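PDB 5BS1: CrRbcX-IIa from Chlamydomonas reinhardtii, which probably acts as a dimeric chaperone in Rubisco assembly, binding the large subunit as other members of the RbcX family do. Local coordinates for residues A[33-38]-A[51-56]; A[55-59]-A[71-75]. All blocks are in the same frame, centred on the assembly; numbering follows the deposited sequence.

Contact 1: residues A[33-38]-A[51-56]; sequences VLEQLQ and AYLDLM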
loop_
_atom_site.group_PDB
_atom_site.type_symbol
_atom_site.label_atom_id
_atom_site.label_comp_id
_atom_site.label_asym_id
_atom_site.label_seq_id
_atom_site.Cartn_x
_atom_site.Cartn_y
_atom_site.Cartn_z
ATOM N N VAL A 33 14.467 -13.499 5.279
ATOM C CA VAL A 33 14.912 -14.485 6.238
ATOM C C VAL A 33 14.814 -15.883 5.644
ATOM O O VAL A 33 15.693 -16.695 5.860
ATOM C CB VAL A 33 14.147 -14.328 7.575
ATOM C CG1 VAL A 33 14.416 -15.486 8.539
ATOM C CG2 VAL A 33 14.557 -13.012 8.244
ATOM N N LEU A 34 13.748 -16.182 4.916
ATOM C CA LEU A 34 13.632 -17.516 4.319
ATOM C C LEU A 34 14.813 -17.791 3.393
ATOM O O LEU A 34 15.370 -18.895 3.405
ATOM C CB LEU A 34 12.325 -17.690 3.563
ATOM C CG LEU A 34 11.977 -19.110 3.086
ATOM C CD1 LEU A 34 11.841 -20.082 4.244
ATOM C CD2 LEU A 34 10.674 -19.054 2.313
ATOM N N GLU A 35 15.197 -16.810 2.590
ATOM C CA GLU A 35 16.299 -16.973 1.648
ATOM C C GLU A 35 17.594 -17.213 2.408
ATOM O O GLU A 35 18.420 -18.056 2.018
ATOM C CB GLU A 35 16.412 -15.727 0.761
ATOM C CG GLU A 35 17.496 -15.758 -0.305
ATOM C CD GLU A 35 17.453 -14.540 -1.231
ATOM O OE1 GLU A 35 18.166 -13.552 -0.985
ATOM O OE2 GLU A 35 16.683 -14.544 -2.218
ATOM N N GLN A 36 17.774 -16.465 3.488
ATOM C CA GLN A 36 18.968 -16.594 4.317
ATOM C C GLN A 36 19.074 -17.963 4.956
ATOM O O GLN A 36 20.179 -18.479 5.110
ATOM C CB GLN A 36 18.989 -15.489 5.367
ATOM C CG GLN A 36 19.303 -14.143 4.736
ATOM C CD GLN A 36 19.189 -12.991 5.713
ATOM O OE1 GLN A 36 18.653 -13.131 6.808
ATOM N NE2 GLN A 36 19.693 -11.829 5.308
ATOM N N LEU A 37 17.939 -18.546 5.330
ATOM C CA LEU A 37 17.922 -19.840 6.001
ATOM C C LEU A 37 18.213 -20.995 5.065
ATOM O O LEU A 37 18.530 -22.089 5.530
ATOM C CB LEU A 37 16.586 -20.075 6.713
ATOM C CG LEU A 37 16.357 -19.205 7.939
ATOM C CD1 LEU A 37 14.926 -19.277 8.420
ATOM C CD2 LEU A 37 17.298 -19.602 9.065
ATOM N N GLN A 38 18.064 -20.771 3.772
ATOM C CA GLN A 38 18.418 -21.791 2.788
ATOM C C GLN A 38 19.838 -21.605 2.221
ATOM O O GLN A 38 20.447 -22.555 1.735
ATOM C CB GLN A 38 17.396 -21.762 1.675
ATOM C CG GLN A 38 16.039 -22.146 2.166
ATOM C CD GLN A 38 15.025 -22.073 1.063
ATOM O OE1 GLN A 38 14.371 -21.046 0.866
ATOM N NE2 GLN A 38 14.911 -23.155 0.305
ATOM N N ALA A 51 14.036 -23.143 12.468
ATOM C CA ALA A 51 13.554 -21.819 12.063
ATOM C C ALA A 51 13.058 -21.871 10.619
ATOM O O ALA A 51 12.026 -21.304 10.307
ATOM C CB ALA A 51 14.662 -20.789 12.228
ATOM N N TYR A 52 13.796 -22.572 9.751
ATOM C CA TYR A 52 13.369 -22.773 8.364
ATOM C C TYR A 52 12.025 -23.491 8.338
ATOM O O TYR A 52 11.111 -23.087 7.627
ATOM C CB TYR A 52 14.417 -23.572 7.587
ATOM C CG TYR A 52 13.956 -24.060 6.257
ATOM C CD1 TYR A 52 13.877 -23.225 5.177
ATOM C CD2 TYR A 52 13.548 -25.401 6.086
ATOM C CE1 TYR A 52 13.421 -23.690 3.947
ATOM C CE2 TYR A 52 13.106 -25.869 4.860
ATOM C CZ TYR A 52 13.054 -25.020 3.793
ATOM O OH TYR A 52 12.610 -25.466 2.547
ATOM N N LEU A 53 11.903 -24.590 9.084
ATOM C CA LEU A 53 10.669 -25.374 9.064
ATOM C C LEU A 53 9.488 -24.524 9.521
ATOM O O LEU A 53 8.448 -24.535 8.894
ATOM C CB LEU A 53 10.792 -26.615 9.932
ATOM C CG LEU A 53 11.808 -27.690 9.529
ATOM C CD1 LEU A 53 11.915 -28.773 10.587
ATOM C CD2 LEU A 53 11.437 -28.304 8.189
ATOM N N ASP A 54 9.706 -23.741 10.577
ATOM C CA ASP A 54 8.624 -22.928 11.151
ATOM C C ASP A 54 8.253 -21.784 10.204
ATOM O O ASP A 54 7.073 -21.475 10.022
ATOM C CB ASP A 54 9.037 -22.355 12.504
ATOM C CG ASP A 54 9.154 -23.409 13.602
ATOM O OD1 ASP A 54 8.570 -24.499 13.469
ATOM O OD2 ASP A 54 9.854 -23.180 14.609
ATOM N N LEU A 55 9.246 -21.168 9.578
ATOM C CA LEU A 55 8.981 -20.057 8.678
ATOM C C LEU A 55 8.207 -20.528 7.468
ATOM O O LEU A 55 7.263 -19.854 7.052
ATOM C CB LEU A 55 10.257 -19.336 8.266
ATOM C CG LEU A 55 10.063 -18.033 7.473
ATOM C CD1 LEU A 55 9.093 -17.045 8.146
ATOM C CD2 LEU A 55 11.382 -17.365 7.231
HETATM N N MSE A 56 8.558 -21.722 6.968
HETATM C CA MSE A 56 7.798 -22.298 5.852
HETATM C C MSE A 56 6.329 -22.453 6.282
HETATM O O MSE A 56 5.438 -22.127 5.508
HETATM C CB MSE A 56 8.417 -23.642 5.439
HETATM C CG MSE A 56 9.762 -23.617 4.723
HETATM SE SE MSE A 56 9.691 -22.994 2.875
HETATM C CE MSE A 56 9.069 -24.724 2.129
#
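Rotamers help to set how one helix meets its neighbour, and residues 33-38 against 51-56 illustrate the principle. Leu34 leaves its backbone sideways, yet in the tp rotamer its CD1 reaches Tyr52 CD1 and the selenium SE of Met56, a selenomethionine, each at 3.9 Å. Leu37, mt, points directly across and lays CD1 3.7 Å from the backbone N of Tyr52, against the backbone of Ala51 and Tyr52. From the other side, Leu55 (tp) sets CD2 against both Val33 CG1 and Leu34 CB, each 3.8 Å away. These residues join the end of helix 13-38 to helix 46-59 in the all-helical RbcX fold; the two short axes pass 9.8 Å apart at 146°, so the helices run roughly antiparallel. The t rotamer of Tyr52 carries its ring against helix 33-38, where Leu34, Leu37 and Gln38 meet it and Leu37 CB sits at the ring edge. The m setting of chi1 in Gln38 brings its aliphatic CG to 3.5 Å from Tyr52 CE1.

Contact 2: residues A[55-59]-A[71-75]; sequences LMDFL and WMAAV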
loop_
_atom_site.group_PDB
_atom_site.type_symbol
_atom_site.label_atom_id
_atom_site.label_comp_id
_atom_site.label_asym_id
_atom_site.label_seq_id
_atom_site.Cartn_x
_atom_site.Cartn_y
_atom_site.Cartn_z
ATOM N N LEU A 55 9.246 -21.168 9.578
ATOM C CA LEU A 55 8.981 -20.057 8.678
ATOM C C LEU A 55 8.207 -20.528 7.468
ATOM O O LEU A 55 7.263 -19.854 7.052
ATOM C CB LEU A 55 10.257 -19.336 8.266
ATOM C CG LEU A 55 10.063 -18.033 7.473
ATOM C CD1 LEU A 55 9.093 -17.045 8.146
ATOM C CD2 LEU A 55 11.382 -17.365 7.231
HETATM N N MSE A 56 8.558 -21.722 6.968
HETATM C CA MSE A 56 7.798 -22.298 5.852
HETATM C C MSE A 56 6.329 -22.453 6.282
HETATM O O MSE A 56 5.438 -22.127 5.508
HETATM C CB MSE A 56 8.417 -23.642 5.439
HETATM C CG MSE A 56 9.762 -23.617 4.723
HETATM SE SE MSE A 56 9.691 -22.994 2.875
HETATM C CE MSE A 56 9.069 -24.724 2.129
ATOM N N ASP A 57 6.065 -22.956 7.489
ATOM C CA ASP A 57 4.686 -23.104 8.010
ATOM C C ASP A 57 3.961 -21.769 8.068
ATOM O O ASP A 57 2.839 -21.651 7.578
ATOM C CB ASP A 57 4.661 -23.687 9.415
ATOM C CG ASP A 57 4.913 -25.175 9.453
ATOM O OD1 ASP A 57 4.748 -25.832 8.418
ATOM O OD2 ASP A 57 5.261 -25.680 10.541
ATOM N N PHE A 58 4.608 -20.767 8.656
ATOM C CA PHE A 58 3.954 -19.487 8.884
ATOM C C PHE A 58 3.738 -18.690 7.624
ATOM O O PHE A 58 2.761 -17.945 7.540
ATOM C CB PHE A 58 4.694 -18.651 9.939
ATOM C CG PHE A 58 4.362 -19.055 11.335
ATOM C CD1 PHE A 58 3.115 -18.780 11.871
ATOM C CD2 PHE A 58 5.274 -19.749 12.111
ATOM C CE1 PHE A 58 2.789 -19.181 13.146
ATOM C CE2 PHE A 58 4.956 -20.142 13.391
ATOM C CZ PHE A 58 3.708 -19.858 13.912
ATOM N N LEU A 59 4.589 -18.870 6.618
ATOM C CA LEU A 59 4.308 -18.280 5.316
ATOM C C LEU A 59 3.102 -18.895 4.614
ATOM O O LEU A 59 2.549 -18.301 3.693
ATOM C CB LEU A 59 5.529 -18.319 4.422
ATOM C CG LEU A 59 6.556 -17.281 4.851
ATOM C CD1 LEU A 59 7.829 -17.486 4.067
ATOM C CD2 LEU A 59 6.027 -15.864 4.664
ATOM N N TRP A 71 0.307 -11.908 13.223
ATOM C CA TRP A 71 1.179 -12.929 12.626
ATOM C C TRP A 71 2.485 -13.057 13.410
ATOM O O TRP A 71 2.923 -14.146 13.744
ATOM C CB TRP A 71 1.421 -12.585 11.170
ATOM C CG TRP A 71 2.189 -13.613 10.370
ATOM C CD1 TRP A 71 1.673 -14.680 9.699
ATOM C CD2 TRP A 71 3.586 -13.606 10.089
ATOM N NE1 TRP A 71 2.680 -15.394 9.066
ATOM C CE2 TRP A 71 3.862 -14.739 9.280
ATOM C CE3 TRP A 71 4.645 -12.778 10.473
ATOM C CZ2 TRP A 71 5.135 -15.037 8.829
ATOM C CZ3 TRP A 71 5.914 -13.074 10.013
ATOM C CH2 TRP A 71 6.151 -14.187 9.204
HETATM N N MSE A 72 3.101 -11.925 13.730
HETATM C CA MSE A 72 4.387 -11.948 14.410
HETATM C C MSE A 72 4.246 -12.534 15.809
HETATM O O MSE A 72 5.118 -13.246 16.256
HETATM C CB MSE A 72 4.973 -10.531 14.463
HETATM C CG MSE A 72 6.412 -10.534 14.971
HETATM SE SE MSE A 72 7.628 -11.447 13.741
HETATM C CE MSE A 72 7.674 -9.988 12.449
ATOM N N ALA A 73 3.163 -12.224 16.505
ATOM C CA ALA A 73 2.949 -12.764 17.837
ATOM C C ALA A 73 2.805 -14.282 17.783
ATOM O O ALA A 73 3.318 -14.970 18.643
ATOM C CB ALA A 73 1.698 -12.156 18.437
ATOM N N ALA A 74 2.147 -14.753 16.735
ATOM C CA ALA A 74 2.010 -16.208 16.494
ATOM C C ALA A 74 3.353 -16.858 16.225
ATOM O O ALA A 74 3.646 -17.939 16.747
ATOM C CB ALA A 74 1.047 -16.465 15.363
ATOM N N VAL A 75 4.179 -16.229 15.408
ATOM C CA VAL A 75 5.514 -16.737 15.184
ATOM C C VAL A 75 6.299 -16.794 16.504
ATOM O O VAL A 75 6.956 -17.785 16.799
ATOM C CB VAL A 75 6.305 -15.909 14.141
ATOM C CG1 VAL A 75 7.708 -16.434 13.980
ATOM C CG2 VAL A 75 5.606 -15.910 12.792
#
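In the all-helical RbcX fold, helices 46-59 and 69-78 form a roughly antiparallel pair that combines polar, aromatic and apolar links in one small interface. The axes of 55-59 and 71-75 are 11.1 Å apart at closest approach and run at 150° to each other, a spacing filled by two large aromatic side chains. The polar link is a single hydrogen bond from the indole of Trp71 to the backbone carbonyl of Phe58, near the C-terminal end of its helix, where a carbonyl can look outside the helix for partners; the same oxygen also accepts from Thr61 in the following loop. Aromatic contact comes next: Phe58 turns its edge toward the face of Trp71 in a T-shaped pair, the planes at 82° and the centroid of the five-membered ring 6.0 Å from that of Phe58. Val75 CG2 lies over one face of the Phe58 ring in a CH-pi contact, 3.9 Å from the centroid. Apolar side-chain contacts complete the interface, with Phe58 CE1 3.9 Å from Ala74 CB and Leu55 CD1 4.2 Å from Trp71 CH2, at the indole edge. Behind this layer, Trp71 and Val75 also touch helix 80-96. The hydrogen bond itself is nearly straight: Trp71 NE1 lies 3.0 Å from Phe58 O, with an angle of 167° at the hydrogen.

From the N terminus, the chain runs along helix 13-38, crosses a partly unmodelled connection and returns as helix 46-59, where contact 1 closes the first loop. The second loop, from 59 to the start of helix 69-78, is closed by contact 2. The two loops neither nest nor cross: they follow in succession, overlapping at Leu55 and Met56, and their centres lie about 11 Å apart. Helix 46-59 is thus the middle member of three, and Leu34 CD2 meets Leu59 CD1 at 3.7 Å between the contacts. Helix 80-96 touches both, through Val33 and Val75 among others, while Met72 and Ala73 pack on Leu117 of the second subunit.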